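Long-range contacts in porin (Acinetobacter baumannii AB307-0294, PDB 5DL7), which forms an outer-membrane beta-barrel that probably lets small solutes, possibly including vanillate, pass into the periplasm: residues P143-G148 with E168-D173; K315-Y320 with E351-L356; L372-P377 with L384-R389. All blocks are in the same frame, centred on the assembly; numbering follows the deposited sequence.

Interaction 1. Residues P143-G148 with E168-D173. With C8E ((hydroxyethyloxy)tri(ethyloxy)octane), chain J.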
loop_
_atom_site.group_PDB
_atom_site.type_symbol
_atom_site.label_atom_id
_atom_site.label_comp_id
_atom_site.label_asym_id
_atom_site.label_seq_id
_atom_site.Cartn_x
_atom_site.Cartn_y
_atom_site.Cartn_z
ATOM N N PRO A 143 6.340 4.104 6.919
ATOM C CA PRO A 143 6.403 3.000 5.955
ATOM C C PRO A 143 6.831 1.700 6.625
ATOM O O PRO A 143 7.653 1.734 7.495
ATOM C CB PRO A 143 7.569 3.442 5.000
ATOM C CG PRO A 143 8.330 4.447 5.665
ATOM C CD PRO A 143 7.354 5.138 6.658
ATOM N N GLN A 144 6.265 0.612 6.200
ATOM C CA GLN A 144 6.829 -0.744 6.377
ATOM C C GLN A 144 8.195 -0.810 5.758
ATOM O O GLN A 144 8.424 -0.271 4.655
ATOM C CB GLN A 144 5.851 -1.698 5.800
ATOM C CG GLN A 144 6.129 -3.107 6.022
ATOM C CD GLN A 144 5.168 -3.951 5.139
ATOM O OE1 GLN A 144 4.911 -3.571 3.971
ATOM N NE2 GLN A 144 4.763 -5.068 5.611
ATOM N N THR A 145 9.153 -1.463 6.479
ATOM C CA THR A 145 10.434 -1.650 5.901
ATOM C C THR A 145 10.856 -3.129 6.012
ATOM O O THR A 145 10.352 -3.863 6.806
ATOM C CB THR A 145 11.591 -0.732 6.402
ATOM O OG1 THR A 145 11.946 -1.019 7.752
ATOM C CG2 THR A 145 11.206 0.805 6.269
ATOM N N TYR A 146 11.830 -3.473 5.189
ATOM C CA TYR A 146 12.410 -4.879 5.190
ATOM C C TYR A 146 13.908 -4.787 5.281
ATOM O O TYR A 146 14.500 -3.794 4.880
ATOM C CB TYR A 146 12.001 -5.620 3.888
ATOM C CG TYR A 146 10.616 -6.020 3.864
ATOM C CD1 TYR A 146 9.616 -5.189 3.422
ATOM C CD2 TYR A 146 10.238 -7.302 4.222
ATOM C CE1 TYR A 146 8.279 -5.539 3.402
ATOM C CE2 TYR A 146 8.930 -7.716 4.165
ATOM C CZ TYR A 146 7.899 -6.809 3.730
ATOM O OH TYR A 146 6.625 -7.307 3.682
ATOM N N ARG A 147 14.578 -5.832 5.799
ATOM C CA ARG A 147 15.997 -5.890 5.875
ATOM C C ARG A 147 16.522 -6.953 5.007
ATOM O O ARG A 147 15.961 -8.006 4.993
ATOM C CB ARG A 147 16.428 -6.260 7.347
ATOM C CG ARG A 147 17.376 -5.312 7.797
ATOM C CD ARG A 147 17.622 -5.467 9.348
ATOM N NE ARG A 147 17.437 -4.174 10.016
ATOM C CZ ARG A 147 17.624 -4.063 11.341
ATOM N NH1 ARG A 147 17.770 -5.195 12.047
ATOM N NH2 ARG A 147 17.542 -2.887 11.926
ATOM N N GLY A 148 17.466 -6.588 4.152
ATOM C CA GLY A 148 18.084 -7.551 3.203
ATOM C C GLY A 148 18.917 -6.858 2.179
ATOM O O GLY A 148 19.637 -5.866 2.468
ATOM N N GLU A 168 13.730 -10.026 7.243
ATOM C CA GLU A 168 12.976 -9.540 8.386
ATOM C C GLU A 168 12.170 -8.353 7.837
ATOM O O GLU A 168 12.607 -7.752 6.840
ATOM C CB GLU A 168 13.963 -9.015 9.485
ATOM C CG GLU A 168 14.938 -9.999 9.922
ATOM C CD GLU A 168 15.751 -9.385 11.073
ATOM O OE1 GLU A 168 16.675 -8.588 10.842
ATOM O OE2 GLU A 168 15.186 -9.529 12.171
ATOM N N VAL A 169 11.154 -8.016 8.574
ATOM C CA VAL A 169 10.234 -6.940 8.274
ATOM C C VAL A 169 10.056 -6.092 9.527
ATOM O O VAL A 169 9.966 -6.656 10.651
ATOM C CB VAL A 169 8.889 -7.495 7.741
ATOM C CG1 VAL A 169 8.114 -8.341 8.739
ATOM C CG2 VAL A 169 7.990 -6.325 7.232
ATOM N N ARG A 170 10.007 -4.732 9.391
ATOM C CA ARG A 170 9.596 -3.954 10.536
ATOM C C ARG A 170 8.265 -3.264 10.158
ATOM O O ARG A 170 8.276 -2.406 9.282
ATOM C CB ARG A 170 10.676 -2.934 10.834
ATOM C CG ARG A 170 10.291 -2.016 11.996
ATOM C CD ARG A 170 11.410 -1.408 12.779
ATOM N NE ARG A 170 12.371 -0.655 11.987
ATOM C CZ ARG A 170 13.526 -0.250 12.466
ATOM N NH1 ARG A 170 13.813 -0.555 13.751
ATOM N NH2 ARG A 170 14.400 0.429 11.729
ATOM N N GLN A 171 7.243 -3.681 10.794
ATOM C CA GLN A 171 5.861 -3.272 10.468
ATOM C C GLN A 171 5.746 -1.756 10.746
ATOM O O GLN A 171 6.437 -1.184 11.564
ATOM C CB GLN A 171 4.815 -4.030 11.129
ATOM C CG GLN A 171 4.902 -5.566 10.964
ATOM C CD GLN A 171 4.608 -6.007 9.455
ATOM O OE1 GLN A 171 4.679 -5.217 8.532
ATOM N NE2 GLN A 171 4.598 -7.370 9.255
ATOM N N ARG A 172 4.805 -1.192 10.025
ATOM C CA ARG A 172 4.593 0.258 10.150
ATOM C C ARG A 172 4.414 0.789 11.564
ATOM O O ARG A 172 4.910 1.881 11.933
ATOM C CB ARG A 172 3.313 0.634 9.242
ATOM C CG ARG A 172 2.100 -0.054 9.646
ATOM C CD ARG A 172 1.165 -0.242 8.426
ATOM N NE ARG A 172 -0.052 -0.945 8.749
ATOM C CZ ARG A 172 -1.079 -1.119 7.923
ATOM N NH1 ARG A 172 -0.976 -0.746 6.637
ATOM N NH2 ARG A 172 -2.162 -1.730 8.382
ATOM N N ASP A 173 3.694 0.037 12.373
ATOM C CA ASP A 173 3.385 0.363 13.751
ATOM C C ASP A 173 4.269 -0.386 14.802
ATOM O O ASP A 173 3.904 -0.473 15.934
ATOM C CB ASP A 173 1.954 -0.013 14.104
ATOM C CG ASP A 173 1.590 -1.490 13.783
ATOM O OD1 ASP A 173 2.410 -2.240 13.194
ATOM O OD2 ASP A 173 0.457 -1.931 14.211
HETATM C C10 C8E J . 20.650 -10.372 4.282
HETATM C C11 C8E J . 20.532 -9.368 5.459
HETATM O O12 C8E J . 21.538 -8.340 5.366
HETATM C C13 C8E J . 21.248 -6.973 5.840
HETATM C C14 C8E J . 21.146 -6.670 7.368
HETATM O O15 C8E J . 21.081 -5.213 7.469
HETATM C C16 C8E J . 21.085 -4.432 8.656
HETATM C C17 C8E J . 21.074 -2.888 8.444
HETATM O O18 C8E J . 22.301 -2.814 7.716
HETATM C C19 C8E J . 22.682 -1.554 7.257
HETATM C C20 C8E J . 23.932 -1.944 6.448
HETATM O O21 C8E J . 24.633 -0.753 6.199
HETATM O O HOH W 1 8.739 0.452 9.657
HETATM O O HOH W 2 11.481 0.656 9.640
#
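A short antiparallel ladder in the barrel of this OprD-family porin pairs Thr145 and Tyr146 with Arg170 and Val169 at the end of strand 159-170, the local axes 152° apart in N-to-C direction. Thr145 N donates to Arg170 O at 3.1 Å, and Arg170 N returns to Thr145 O at 2.7 Å. A single backbone bond follows farther along, from Arg147 N to Glu168 O. Between these bonds Tyr146 and Val169 are a non-hydrogen-bonded pair with their side chains alongside each other. Val169 CG2, anti to its own backbone N, lies over one face of the Tyr146 ring, 3.7 Å from the centroid and 20° off the normal: a CH-pi contact shifted toward the CE2 and CZ rim. Just past the ladder, Gln144 NE2 donates to Gln171 OE1 at 2.9 Å, on a lone pair in the carbonyl plane. The Gln171 chain bends at chi2 (-68°), which brings its amide beside that of Gln144, and Gln144 OE1 is taken up by Ser137 N.

On the opposite face from Tyr146, one water joins Thr145 OG1 (2.6 Å) to Arg170 NE, which donates to it at 2.8 Å. Thr145 OG1 also bonds Tyr177 OH, and Arg170 NH2 bonds Ile109 O. Arg147 and Glu168 run side by side, but their salt bridge is long, Arg147 NH1 to Glu168 OE1 being 3.8 Å, with guanidinium and carboxylate planes well turned apart; Arg147 NE has its stronger partner in Asp126. A detergent molecule lies against the Arg147 methylenes. At Gly148 the chain turns a corner, and the next strand, 149-153, also pairs with strand 159-170 in this antiparallel beta-barrel fold.

Interaction 2. Residues K315-Y320 with E351-L356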
loop_
_atom_site.group_PDB
_atom_site.type_symbol
_atom_site.label_atom_id
_atom_site.label_comp_id
_atom_site.label_asym_id
_atom_site.label_seq_id
_atom_site.Cartn_x
_atom_site.Cartn_y
_atom_site.Cartn_z
ATOM N N LYS A 315 -11.483 -15.427 -1.698
ATOM C CA LYS A 315 -11.740 -16.588 -2.555
ATOM C C LYS A 315 -13.076 -16.346 -3.357
ATOM O O LYS A 315 -14.139 -16.007 -2.808
ATOM C CB LYS A 315 -11.817 -17.865 -1.744
ATOM C CG LYS A 315 -11.965 -19.069 -2.666
ATOM C CD LYS A 315 -12.641 -20.275 -2.317
ATOM C CE LYS A 315 -12.780 -21.370 -3.343
ATOM N NZ LYS A 315 -14.054 -21.479 -3.900
ATOM N N ASP A 316 -12.968 -16.473 -4.657
ATOM C CA ASP A 316 -14.036 -16.349 -5.643
ATOM C C ASP A 316 -14.679 -15.019 -5.807
ATOM O O ASP A 316 -15.638 -14.876 -6.578
ATOM C CB ASP A 316 -15.082 -17.380 -5.419
ATOM C CG ASP A 316 -14.529 -18.838 -5.814
ATOM O OD1 ASP A 316 -13.519 -19.082 -6.439
ATOM O OD2 ASP A 316 -15.432 -19.646 -5.640
ATOM N N GLU A 317 -14.114 -13.993 -5.155
ATOM C CA GLU A 317 -14.811 -12.688 -5.138
ATOM C C GLU A 317 -14.691 -12.024 -6.517
ATOM O O GLU A 317 -13.574 -11.885 -7.022
ATOM C CB GLU A 317 -14.145 -11.851 -4.113
ATOM C CG GLU A 317 -14.772 -10.494 -3.879
ATOM C CD GLU A 317 -14.464 -9.778 -2.607
ATOM O OE1 GLU A 317 -13.563 -10.211 -1.850
ATOM O OE2 GLU A 317 -15.174 -8.709 -2.354
ATOM N N LYS A 318 -15.847 -11.606 -6.987
ATOM C CA LYS A 318 -15.969 -10.762 -8.186
ATOM C C LYS A 318 -16.232 -9.388 -7.738
ATOM O O LYS A 318 -17.163 -9.137 -6.925
ATOM C CB LYS A 318 -17.137 -11.238 -9.065
ATOM C CG LYS A 318 -16.855 -12.581 -9.708
ATOM C CD LYS A 318 -18.156 -12.857 -10.508
ATOM C CE LYS A 318 -18.058 -14.160 -11.204
ATOM N NZ LYS A 318 -18.414 -15.157 -10.150
ATOM N N VAL A 319 -15.506 -8.401 -8.266
ATOM C CA VAL A 319 -15.631 -7.042 -7.877
ATOM C C VAL A 319 -15.875 -6.084 -9.046
ATOM O O VAL A 319 -15.185 -6.246 -10.055
ATOM C CB VAL A 319 -14.381 -6.519 -7.124
ATOM C CG1 VAL A 319 -14.545 -5.104 -6.552
ATOM C CG2 VAL A 319 -13.947 -7.418 -5.947
ATOM N N TYR A 320 -16.858 -5.255 -8.852
ATOM C CA TYR A 320 -17.284 -4.233 -9.869
ATOM C C TYR A 320 -17.087 -2.902 -9.248
ATOM O O TYR A 320 -17.646 -2.611 -8.203
ATOM C CB TYR A 320 -18.764 -4.449 -10.268
ATOM C CG TYR A 320 -19.045 -5.860 -10.667
ATOM C CD1 TYR A 320 -19.342 -6.804 -9.643
ATOM C CD2 TYR A 320 -19.041 -6.282 -11.979
ATOM C CE1 TYR A 320 -19.658 -8.096 -9.994
ATOM C CE2 TYR A 320 -19.418 -7.627 -12.316
ATOM C CZ TYR A 320 -19.660 -8.467 -11.293
ATOM O OH TYR A 320 -19.984 -9.827 -11.517
ATOM N N GLU A 351 -18.906 -9.607 -4.715
ATOM C CA GLU A 351 -19.845 -10.681 -4.513
ATOM C C GLU A 351 -19.256 -12.015 -4.714
ATOM O O GLU A 351 -18.159 -12.157 -5.189
ATOM C CB GLU A 351 -20.942 -10.488 -5.628
ATOM C CG GLU A 351 -21.547 -9.283 -5.730
ATOM C CD GLU A 351 -22.581 -9.226 -6.897
ATOM O OE1 GLU A 351 -22.608 -10.039 -7.895
ATOM O OE2 GLU A 351 -23.295 -8.246 -6.822
ATOM N N ASP A 352 -20.048 -13.069 -4.440
ATOM C CA ASP A 352 -19.610 -14.461 -4.606
ATOM C C ASP A 352 -18.448 -14.779 -3.673
ATOM O O ASP A 352 -17.785 -15.815 -3.955
ATOM C CB ASP A 352 -19.320 -14.862 -6.066
ATOM C CG ASP A 352 -20.490 -14.675 -7.061
ATOM O OD1 ASP A 352 -21.673 -14.726 -6.579
ATOM O OD2 ASP A 352 -20.258 -14.457 -8.357
ATOM N N ILE A 353 -18.329 -14.120 -2.565
ATOM C CA ILE A 353 -17.245 -14.374 -1.537
ATOM C C ILE A 353 -17.494 -15.707 -0.865
ATOM O O ILE A 353 -18.562 -15.957 -0.277
ATOM C CB ILE A 353 -17.167 -13.298 -0.585
ATOM C CG1 ILE A 353 -16.801 -11.942 -1.233
ATOM C CG2 ILE A 353 -16.224 -13.644 0.602
ATOM C CD1 ILE A 353 -17.083 -10.825 -0.283
ATOM N N ASP A 354 -16.433 -16.553 -1.006
ATOM C CA ASP A 354 -16.450 -17.879 -0.391
ATOM C C ASP A 354 -15.475 -17.892 0.780
ATOM O O ASP A 354 -14.280 -17.827 0.590
ATOM C CB ASP A 354 -16.093 -18.963 -1.432
ATOM C CG ASP A 354 -16.223 -20.394 -0.922
ATOM O OD1 ASP A 354 -16.317 -20.631 0.288
ATOM O OD2 ASP A 354 -16.002 -21.291 -1.816
ATOM N N LEU A 355 -16.008 -18.048 1.985
ATOM C CA LEU A 355 -15.262 -18.054 3.236
ATOM C C LEU A 355 -14.993 -19.508 3.720
ATOM O O LEU A 355 -14.718 -19.719 4.934
ATOM C CB LEU A 355 -15.847 -17.166 4.299
ATOM C CG LEU A 355 -15.909 -15.708 3.852
ATOM C CD1 LEU A 355 -16.610 -14.943 4.939
ATOM C CD2 LEU A 355 -14.560 -15.126 3.562
ATOM N N LEU A 356 -15.240 -20.436 2.824
ATOM C CA LEU A 356 -14.718 -21.860 2.909
ATOM C C LEU A 356 -15.494 -22.733 3.874
ATOM O O LEU A 356 -15.662 -23.952 3.621
ATOM C CB LEU A 356 -13.211 -21.994 3.281
ATOM C CG LEU A 356 -12.212 -21.210 2.429
ATOM C CD1 LEU A 356 -10.785 -21.369 3.052
ATOM C CD2 LEU A 356 -12.477 -21.524 0.969
HETATM O O HOH W 3 -18.234 -18.421 -5.126
#
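Lys318 and Glu351 form an antiparallel hydrogen-bonded pair where strands 318-327 and 341-353 meet in the barrel, with Lys318 N to Glu351 O at 3.0 Å and Glu351 N to Lys318 O at 2.9 Å. Past it, Asp352 takes a positive phi (63°) and, with Ile353, faces Phe363 of the next strand as a G1 beta bulge; beyond it a single backbone bond, Asp354 N to Lys315 O, joins the two chain segments.

Charged side chains carry much of the contact. Lys318 NZ reaches Asp352 OD2 at 2.7 Å, on the anti side of the carboxylate. Lys315 NZ, swung round at chi4 (-104°), bridges two acids: Asp354 OD2 across the contact at 2.9 Å and its neighbour Asp316 OD2, each met from above the carboxylate plane. The ammonium thus lies between two carboxylate oxygens, Asp316 OD2 and Asp354 OD2, only 4.2 Å apart, and probably offsets their repulsion. A water donates to both Asp316 OD2 and Asp352 O, tying the loop before strand 318-327 to the bulge.

Glu317, extended with CG anti to the backbone N (chi1 -176°), lies alongside Ile353, its CD 3.5 Å from Ile353 CG1. Its OE1 accepts from Asn314 ND2, while OE2 is close to Glu365 OE2, which might raise the proton affinity of either acid. Asp354 OD1 accepts from Leu356 N at 2.8 Å, an Asx turn; Leu356 CD2 lies 3.5 Å from Lys315 CD.

Interaction 3. Residues L372-P377 with L384-R389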
loop_
_atom_site.group_PDB
_atom_site.type_symbol
_atom_site.label_atom_id
_atom_site.label_comp_id
_atom_site.label_asym_id
_atom_site.label_seq_id
_atom_site.Cartn_x
_atom_site.Cartn_y
_atom_site.Cartn_z
ATOM N N LEU A 372 -10.912 13.963 -0.803
ATOM C CA LEU A 372 -10.597 15.389 -1.106
ATOM C C LEU A 372 -9.263 15.746 -0.585
ATOM O O LEU A 372 -9.015 15.553 0.584
ATOM C CB LEU A 372 -11.637 16.278 -0.505
ATOM C CG LEU A 372 -11.652 17.704 -1.062
ATOM C CD1 LEU A 372 -11.947 17.800 -2.511
ATOM C CD2 LEU A 372 -12.616 18.477 -0.207
ATOM N N GLY A 373 -8.326 16.149 -1.490
ATOM C CA GLY A 373 -6.933 16.477 -1.095
ATOM C C GLY A 373 -6.549 17.830 -1.654
ATOM O O GLY A 373 -7.030 18.226 -2.782
ATOM N N TYR A 374 -5.804 18.634 -0.876
ATOM C CA TYR A 374 -5.336 19.901 -1.282
ATOM C C TYR A 374 -3.883 20.079 -0.917
ATOM O O TYR A 374 -3.524 19.852 0.270
ATOM C CB TYR A 374 -6.109 21.038 -0.627
ATOM C CG TYR A 374 -5.680 22.409 -1.026
ATOM C CD1 TYR A 374 -5.717 22.828 -2.368
ATOM C CD2 TYR A 374 -5.226 23.306 -0.097
ATOM C CE1 TYR A 374 -5.248 24.048 -2.750
ATOM C CE2 TYR A 374 -4.762 24.550 -0.539
ATOM C CZ TYR A 374 -4.820 24.865 -1.862
ATOM O OH TYR A 374 -4.389 26.122 -2.138
ATOM N N LYS A 375 -3.098 20.374 -1.935
ATOM C CA LYS A 375 -1.663 20.717 -1.712
ATOM C C LYS A 375 -1.365 22.090 -2.195
ATOM O O LYS A 375 -1.578 22.391 -3.320
ATOM C CB LYS A 375 -0.771 19.741 -2.461
ATOM C CG LYS A 375 -0.736 18.257 -2.192
ATOM C CD LYS A 375 0.666 17.836 -2.754
ATOM C CE LYS A 375 1.582 19.071 -2.913
ATOM N NZ LYS A 375 2.998 18.821 -2.614
ATOM N N ILE A 376 -0.896 22.938 -1.305
ATOM C CA ILE A 376 -0.660 24.304 -1.603
ATOM C C ILE A 376 0.423 24.459 -2.750
ATOM O O ILE A 376 1.437 23.878 -2.664
ATOM C CB ILE A 376 -0.222 25.076 -0.332
ATOM C CG1 ILE A 376 -1.412 25.183 0.537
ATOM C CG2 ILE A 376 0.368 26.460 -0.646
ATOM C CD1 ILE A 376 -1.155 25.569 1.944
ATOM N N PRO A 377 0.077 25.174 -3.879
ATOM C CA PRO A 377 0.907 25.033 -5.075
ATOM C C PRO A 377 2.049 26.118 -5.100
ATOM O O PRO A 377 3.039 25.842 -5.767
ATOM C CB PRO A 377 -0.094 25.289 -6.230
ATOM C CG PRO A 377 -1.111 26.179 -5.628
ATOM C CD PRO A 377 -1.283 25.593 -4.242
ATOM N N LEU A 384 2.487 22.224 1.835
ATOM C CA LEU A 384 1.608 21.874 2.890
ATOM C C LEU A 384 0.466 21.140 2.175
ATOM O O LEU A 384 0.066 21.598 1.131
ATOM C CB LEU A 384 1.086 23.051 3.661
ATOM C CG LEU A 384 0.023 22.739 4.742
ATOM C CD1 LEU A 384 0.635 22.023 5.912
ATOM C CD2 LEU A 384 -0.396 24.097 5.214
ATOM N N GLY A 385 0.055 20.002 2.686
ATOM C CA GLY A 385 -1.009 19.218 2.075
ATOM C C GLY A 385 -1.997 18.822 3.105
ATOM O O GLY A 385 -1.630 18.547 4.296
ATOM N N MET A 386 -3.230 18.599 2.675
ATOM C CA MET A 386 -4.225 18.114 3.611
ATOM C C MET A 386 -5.190 17.170 2.844
ATOM O O MET A 386 -5.344 17.352 1.651
ATOM C CB MET A 386 -4.846 19.297 4.227
ATOM C CG MET A 386 -5.610 20.272 3.476
ATOM S SD MET A 386 -5.344 21.960 4.336
ATOM C CE MET A 386 -3.852 22.612 3.656
ATOM N N ARG A 387 -5.702 16.194 3.492
ATOM C CA ARG A 387 -6.565 15.248 2.841
ATOM C C ARG A 387 -7.587 14.791 3.789
ATOM O O ARG A 387 -7.298 14.577 5.005
ATOM C CB ARG A 387 -5.704 14.146 2.272
ATOM C CG ARG A 387 -6.364 13.185 1.380
ATOM C CD ARG A 387 -5.361 12.101 1.015
ATOM N NE ARG A 387 -5.883 11.221 0.007
ATOM C CZ ARG A 387 -5.165 10.156 -0.444
ATOM N NH1 ARG A 387 -3.978 9.830 0.162
ATOM N NH2 ARG A 387 -5.670 9.358 -1.374
ATOM N N ALA A 388 -8.757 14.522 3.219
ATOM C CA ALA A 388 -9.826 13.892 3.966
ATOM C C ALA A 388 -10.483 12.772 3.135
ATOM O O ALA A 388 -10.774 12.981 1.951
ATOM C CB ALA A 388 -10.892 14.906 4.350
ATOM N N ARG A 389 -10.527 11.610 3.733
ATOM C CA ARG A 389 -11.055 10.419 3.129
ATOM C C ARG A 389 -12.140 9.868 4.022
ATOM O O ARG A 389 -11.995 9.736 5.250
ATOM C CB ARG A 389 -9.988 9.400 2.906
ATOM C CG ARG A 389 -9.092 9.688 1.696
ATOM C CD ARG A 389 -7.892 8.686 1.613
ATOM N NE ARG A 389 -6.974 8.988 2.690
ATOM C CZ ARG A 389 -5.926 8.198 3.003
ATOM N NH1 ARG A 389 -5.735 7.074 2.253
ATOM N NH2 ARG A 389 -5.040 8.536 3.951
#
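Strands 372-375 and 384-389 run almost exactly antiparallel, 177° between their directions, and Leu372 with Ala388 and Tyr374 with Met386 are hydrogen-bonded pairs of this beta hairpin. Each makes two backbone bonds, from Leu372 N to Ala388 O at 2.9 Å through Met386 N to Tyr374 O at 2.7 Å. A fifth, Ile376 N to Leu384 O at 2.9 Å, carries the ladder toward the connecting turn. In the non-hydrogen-bonded pairs, the CA atoms of each pair, Gly373 with Arg387 and Lys375 with Gly385, are 4.1 Å apart, and the Gly385 CA makes a CA-H...O contact with Tyr374 O at 3.2 Å.

The face bearing Leu372, Tyr374, Met386 and Ala388 is largely apolar. Met386 starts in the crowded position between its backbone N and carbonyl carbon (chi1 64°) and bends twice more, which brings CE to the edge of the Tyr374 ring, near its plane and 4.1 Å from CD2. Nearer the turn, Ile376 CD1 meets Leu384 CD2 at 3.7 Å, the two side chains alongside each other and pointing the same way.

The other face holds Lys375 and Arg387. The fully extended Arg387 passes Leu372 O, its CG 3.6 Å away, and its NH2 forms a salt bridge with Asp371. Arg387 NH1 also lies over the centre of the Arg389 guanidinium, which is bonded to Asn412 through NH2; Asp371 probably offsets the repulsion between these like charges.

A bound detergent lies close to Leu372. Apolar side chains on one face and cationic ones on the other are consistent with a barrel wall whose outside meets lipid and whose inside borders the water-filled channel.

From the N terminus, residues 143-148 come first and are joined to 168-173 in interaction 1, closing a loop of 19 residues that includes strand 149-153 and most of strand 159-170. Interaction 2 opens much later and closes over 30 residues, bringing the start of strand 318-327 to the end of strand 341-353. Interaction 3 follows as a hairpin, with six residues between its segments. The three are in series; none nests in or crosses another. Strands 341-353 and 363-375 are neighbours, so interactions 2 and 3 lie on successive strands of the wall, yet their centres are 34 Å apart. Interaction 1 stays apart from both, about 10 Å from interaction 3 between nearest atoms.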